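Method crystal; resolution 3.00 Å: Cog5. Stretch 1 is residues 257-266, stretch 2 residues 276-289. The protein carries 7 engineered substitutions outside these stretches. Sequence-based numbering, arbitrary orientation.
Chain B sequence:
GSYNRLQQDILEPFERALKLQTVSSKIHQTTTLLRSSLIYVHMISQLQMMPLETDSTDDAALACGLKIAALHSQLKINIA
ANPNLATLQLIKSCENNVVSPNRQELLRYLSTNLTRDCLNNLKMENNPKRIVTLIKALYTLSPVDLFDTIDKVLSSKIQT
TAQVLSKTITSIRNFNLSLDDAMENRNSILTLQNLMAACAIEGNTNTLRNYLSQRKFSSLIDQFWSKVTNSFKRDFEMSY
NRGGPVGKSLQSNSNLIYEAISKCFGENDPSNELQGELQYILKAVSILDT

Stretch 1 257-266: IYEAISKCFG
Stretch 2, residues 276-289: GELQYILKAVSILD

Two nearly antiparallel helices of one Cog5 chain, with the turn that follows the second, pack through an apolar seam of isoleucine, leucine, valine and two aromatic rings, burying 540 Å² summed over both sides, with no clear hydrogen bond crossing between them. The first helix enters from earlier in the chain and runs from Ile 257 towards Phe 265; the second spans Glu 277 to Ala 284. Phi/psi lie near -65/-40 through most of both, with Ile 261 N bonded to Ile 257 O at 2.9 Å, but Phe 265 has -131/-37. The axes approach to 10.8 Å at 169°. The register is set by CA–CA distances of 8.5 Å for Ile 257–Val 285, 8.0 Å for Ile 261–Ile 281 and 6.0 Å for Phe 265–Leu 278, so the backbones draw together towards Phe 265. All six of these residues are buried.

Ile 257, Ile 261 and Phe 265, spaced four apart, all direct CA-to-CB toward the second stretch. Ile 257 (m, t) meets Val 285 (t), CG2 to CG1 at 3.6 Å. Ile 261 (m, t) sits mid-seam: its CG2 lies 3.7 Å from Leu 278 CD1, and its CD1 lies 3.8 Å from Leu 282 CD2 and 4.1 Å from Ile 281 CG1. Branched aliphatic chains suit this place, since one residue can touch several neighbours and brings no polar group that would need a partner. Leu 278 (t, p) and Leu 282 (m, t) start sideways, Ile 281 (t, p) toward.

Phe 265 (chi1 -83°, chi2 87°) closes one end. Ile 281 CG2 stands over one ring face, 4.1 Å from the centroid and 17° off the normal, a CH-pi contact. Phe 265 CB is 3.5 Å from Leu 278 CD1, and Phe 265 CD2 only 3.4 Å from Leu 278 CA, at the closest of the three register pairs.

At the other end Tyr 258 (chi1 -85°, chi2 -62°) starts sideways, but its end comes nearer. Leu 282 CD2 lies at the ring edge, 4.0 Å from Tyr 258 CE1, while CG of Leu 288 (m, m) is 3.7 Å from Tyr 258 CE2. Tyr 258 OH lies 3.1 Å from Val 285 O. There Val 285 leaves helical angles (phi/psi -110/73); a type I turn runs from Ser 286 to Asp 289, and within it Leu 288 points its CA-to-CB bond toward the first stretch.

Within the first stretch, Lys 263 NZ forms a salt bridge with Glu 259 OE2 at 2.7 Å. Gly 266 has phi 115°, psi -27°, where a CB would jam against the preceding carbonyl O.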

# COMPACT_ATOMS: atom_id res chain seq x y z
N ILE B 257 32.00 -14.29 29.20
CA ILE B 257 30.81 -14.26 28.35
C ILE B 257 29.56 -14.08 29.21
O ILE B 257 28.83 -13.10 29.05
CB ILE B 257 30.67 -15.57 27.53
CG1 ILE B 257 31.86 -15.78 26.60
CG2 ILE B 257 29.34 -15.61 26.77
CD1 ILE B 257 31.92 -17.18 26.02
N TYR B 258 29.35 -15.00 30.14
CA TYR B 258 28.18 -14.99 31.00
C TYR B 258 28.15 -13.72 31.83
O TYR B 258 27.08 -13.20 32.17
CB TYR B 258 28.16 -16.22 31.90
CG TYR B 258 27.55 -17.47 31.29
CD1 TYR B 258 26.21 -17.50 30.90
CD2 TYR B 258 28.30 -18.64 31.13
CE1 TYR B 258 25.64 -18.64 30.35
CE2 TYR B 258 27.75 -19.79 30.58
CZ TYR B 258 26.42 -19.79 30.19
OH TYR B 258 25.86 -20.93 29.65
N GLU B 259 29.34 -13.23 32.15
CA GLU B 259 29.51 -11.96 32.85
C GLU B 259 29.12 -10.77 31.97
O GLU B 259 28.31 -9.93 32.38
CB GLU B 259 30.94 -11.84 33.36
CG GLU B 259 31.22 -10.60 34.15
CD GLU B 259 32.63 -10.58 34.68
OE1 GLU B 259 33.18 -11.67 34.96
OE2 GLU B 259 33.19 -9.47 34.83
N ALA B 260 29.71 -10.69 30.78
CA ALA B 260 29.40 -9.60 29.85
C ALA B 260 27.91 -9.57 29.50
O ALA B 260 27.36 -8.50 29.20
CB ALA B 260 30.24 -9.72 28.59
N ILE B 261 27.27 -10.74 29.53
CA ILE B 261 25.83 -10.87 29.24
C ILE B 261 24.96 -10.20 30.29
O ILE B 261 24.06 -9.43 29.95
CB ILE B 261 25.38 -12.34 29.14
CG1 ILE B 261 25.74 -12.91 27.77
CG2 ILE B 261 23.86 -12.44 29.30
CD1 ILE B 261 25.09 -14.26 27.49
N SER B 262 25.22 -10.50 31.56
CA SER B 262 24.39 -9.95 32.62
C SER B 262 24.61 -8.45 32.74
O SER B 262 23.68 -7.70 33.03
CB SER B 262 24.68 -10.65 33.95
OG SER B 262 26.06 -10.58 34.27
N LYS B 263 25.85 -8.03 32.49
CA LYS B 263 26.25 -6.62 32.50
C LYS B 263 25.66 -5.80 31.35
O LYS B 263 26.08 -4.66 31.12
CB LYS B 263 27.77 -6.52 32.50
CG LYS B 263 28.41 -7.06 33.78
CD LYS B 263 29.84 -6.56 34.02
CE LYS B 263 30.47 -7.25 35.22
NZ LYS B 263 31.96 -7.10 35.27
N CYS B 264 24.67 -6.37 30.66
CA CYS B 264 24.09 -5.79 29.45
C CYS B 264 22.62 -6.19 29.37
O CYS B 264 21.88 -5.69 28.53
CB CYS B 264 24.83 -6.27 28.20
SG CYS B 264 24.19 -5.65 26.58
N PHE B 265 22.19 -7.07 30.27
CA PHE B 265 20.81 -7.53 30.26
C PHE B 265 20.13 -7.48 31.63
O PHE B 265 18.94 -7.16 31.70
CB PHE B 265 20.75 -8.96 29.70
CG PHE B 265 20.74 -9.01 28.20
CD1 PHE B 265 21.92 -9.02 27.48
CD2 PHE B 265 19.54 -9.07 27.50
CE1 PHE B 265 21.91 -9.08 26.09
CE2 PHE B 265 19.53 -9.13 26.12
CZ PHE B 265 20.71 -9.13 25.41
N GLY B 266 20.85 -7.79 32.70
CA GLY B 266 20.27 -7.68 34.03
C GLY B 266 20.09 -8.97 34.82
O GLY B 266 20.06 -8.94 36.05
N GLY B 276 13.72 -12.70 29.29
CA GLY B 276 13.05 -13.33 28.17
C GLY B 276 13.76 -12.92 26.90
O GLY B 276 14.21 -13.77 26.14
N GLU B 277 13.91 -11.61 26.71
CA GLU B 277 14.68 -11.09 25.60
C GLU B 277 16.14 -11.41 25.92
O GLU B 277 16.97 -11.61 25.04
CB GLU B 277 14.43 -9.60 25.39
CG GLU B 277 12.94 -9.29 25.21
CD GLU B 277 12.66 -7.81 25.01
OE1 GLU B 277 13.50 -7.14 24.39
OE2 GLU B 277 11.58 -7.33 25.47
N LEU B 278 16.44 -11.44 27.22
CA LEU B 278 17.72 -11.95 27.72
C LEU B 278 17.84 -13.45 27.48
O LEU B 278 18.91 -13.96 27.19
CB LEU B 278 17.88 -11.67 29.22
CG LEU B 278 18.73 -12.67 30.00
CD1 LEU B 278 20.22 -12.42 29.80
CD2 LEU B 278 18.38 -12.68 31.47
N GLN B 279 16.73 -14.17 27.61
CA GLN B 279 16.78 -15.63 27.60
C GLN B 279 17.23 -16.21 26.26
O GLN B 279 17.83 -17.29 26.22
CB GLN B 279 15.43 -16.20 28.03
CG GLN B 279 15.45 -16.58 29.50
CD GLN B 279 14.17 -16.24 30.22
OE1 GLN B 279 13.13 -16.04 29.59
NE2 GLN B 279 14.23 -16.16 31.54
N TYR B 280 16.94 -15.51 25.16
CA TYR B 280 17.42 -15.93 23.85
C TYR B 280 18.95 -15.97 23.80
O TYR B 280 19.53 -16.98 23.38
CB TYR B 280 16.90 -15.01 22.75
CG TYR B 280 15.46 -15.22 22.35
CD1 TYR B 280 15.09 -16.31 21.57
CD2 TYR B 280 14.48 -14.31 22.72
CE1 TYR B 280 13.77 -16.49 21.18
CE2 TYR B 280 13.16 -14.49 22.33
CZ TYR B 280 12.81 -15.58 21.57
OH TYR B 280 11.50 -15.76 21.19
N ILE B 281 19.60 -14.88 24.21
CA ILE B 281 21.06 -14.76 24.14
C ILE B 281 21.75 -15.80 25.05
O ILE B 281 22.90 -16.19 24.83
CB ILE B 281 21.56 -13.32 24.49
CG1 ILE B 281 23.02 -13.13 24.12
CG2 ILE B 281 21.36 -12.99 25.94
CD1 ILE B 281 23.29 -13.27 22.63
N LEU B 282 21.06 -16.22 26.10
CA LEU B 282 21.59 -17.26 26.97
C LEU B 282 21.60 -18.64 26.29
O LEU B 282 22.58 -19.38 26.40
CB LEU B 282 20.78 -17.32 28.27
CG LEU B 282 21.07 -16.24 29.32
CD1 LEU B 282 20.29 -16.53 30.58
CD2 LEU B 282 22.56 -16.17 29.64
N LYS B 283 20.53 -18.97 25.58
CA LYS B 283 20.41 -20.27 24.93
C LYS B 283 21.43 -20.45 23.81
O LYS B 283 21.92 -21.56 23.59
CB LYS B 283 19.00 -20.44 24.37
CG LYS B 283 17.96 -20.49 25.47
CD LYS B 283 16.56 -20.37 24.90
CE LYS B 283 15.54 -20.07 25.98
NZ LYS B 283 14.28 -19.59 25.34
N ALA B 284 21.75 -19.36 23.13
CA ALA B 284 22.72 -19.40 22.03
C ALA B 284 24.06 -19.86 22.56
O ALA B 284 24.79 -20.59 21.91
CB ALA B 284 22.84 -18.03 21.40
N VAL B 285 24.34 -19.43 23.78
CA VAL B 285 25.63 -19.65 24.40
C VAL B 285 25.43 -20.65 25.53
O VAL B 285 25.39 -20.27 26.69
CB VAL B 285 26.19 -18.30 24.93
CG1 VAL B 285 27.59 -18.44 25.44
CG2 VAL B 285 26.16 -17.28 23.81
N SER B 286 25.22 -21.93 25.19
CA SER B 286 24.77 -22.88 26.22
C SER B 286 25.54 -24.21 26.20
O SER B 286 25.27 -25.08 27.02
CB SER B 286 23.27 -23.16 26.09
OG SER B 286 22.98 -24.01 25.00
N ILE B 287 26.49 -24.36 25.28
CA ILE B 287 27.35 -25.54 25.23
C ILE B 287 28.44 -25.48 26.30
O ILE B 287 29.20 -26.43 26.47
CB ILE B 287 28.05 -25.76 23.87
CG1 ILE B 287 28.74 -24.48 23.41
CG2 ILE B 287 27.07 -26.29 22.83
CD1 ILE B 287 27.83 -23.50 22.75
N LEU B 288 28.48 -24.37 27.03
CA LEU B 288 29.49 -24.12 28.07
C LEU B 288 29.39 -25.22 29.12
O LEU B 288 30.28 -25.41 29.95
CB LEU B 288 29.32 -22.72 28.68
CG LEU B 288 29.49 -21.49 27.76
CD1 LEU B 288 30.75 -21.49 26.89
CD2 LEU B 288 28.30 -21.36 26.88
N ASP B 289 28.26 -25.93 29.08
CA ASP B 289 28.03 -27.13 29.85
C ASP B 289 28.52 -28.37 29.08
O ASP B 289 29.72 -28.57 28.84
CB ASP B 289 26.54 -27.26 30.18
CG ASP B 289 26.29 -28.07 31.43
OD1 ASP B 289 27.17 -28.09 32.31
OD2 ASP B 289 25.21 -28.68 31.52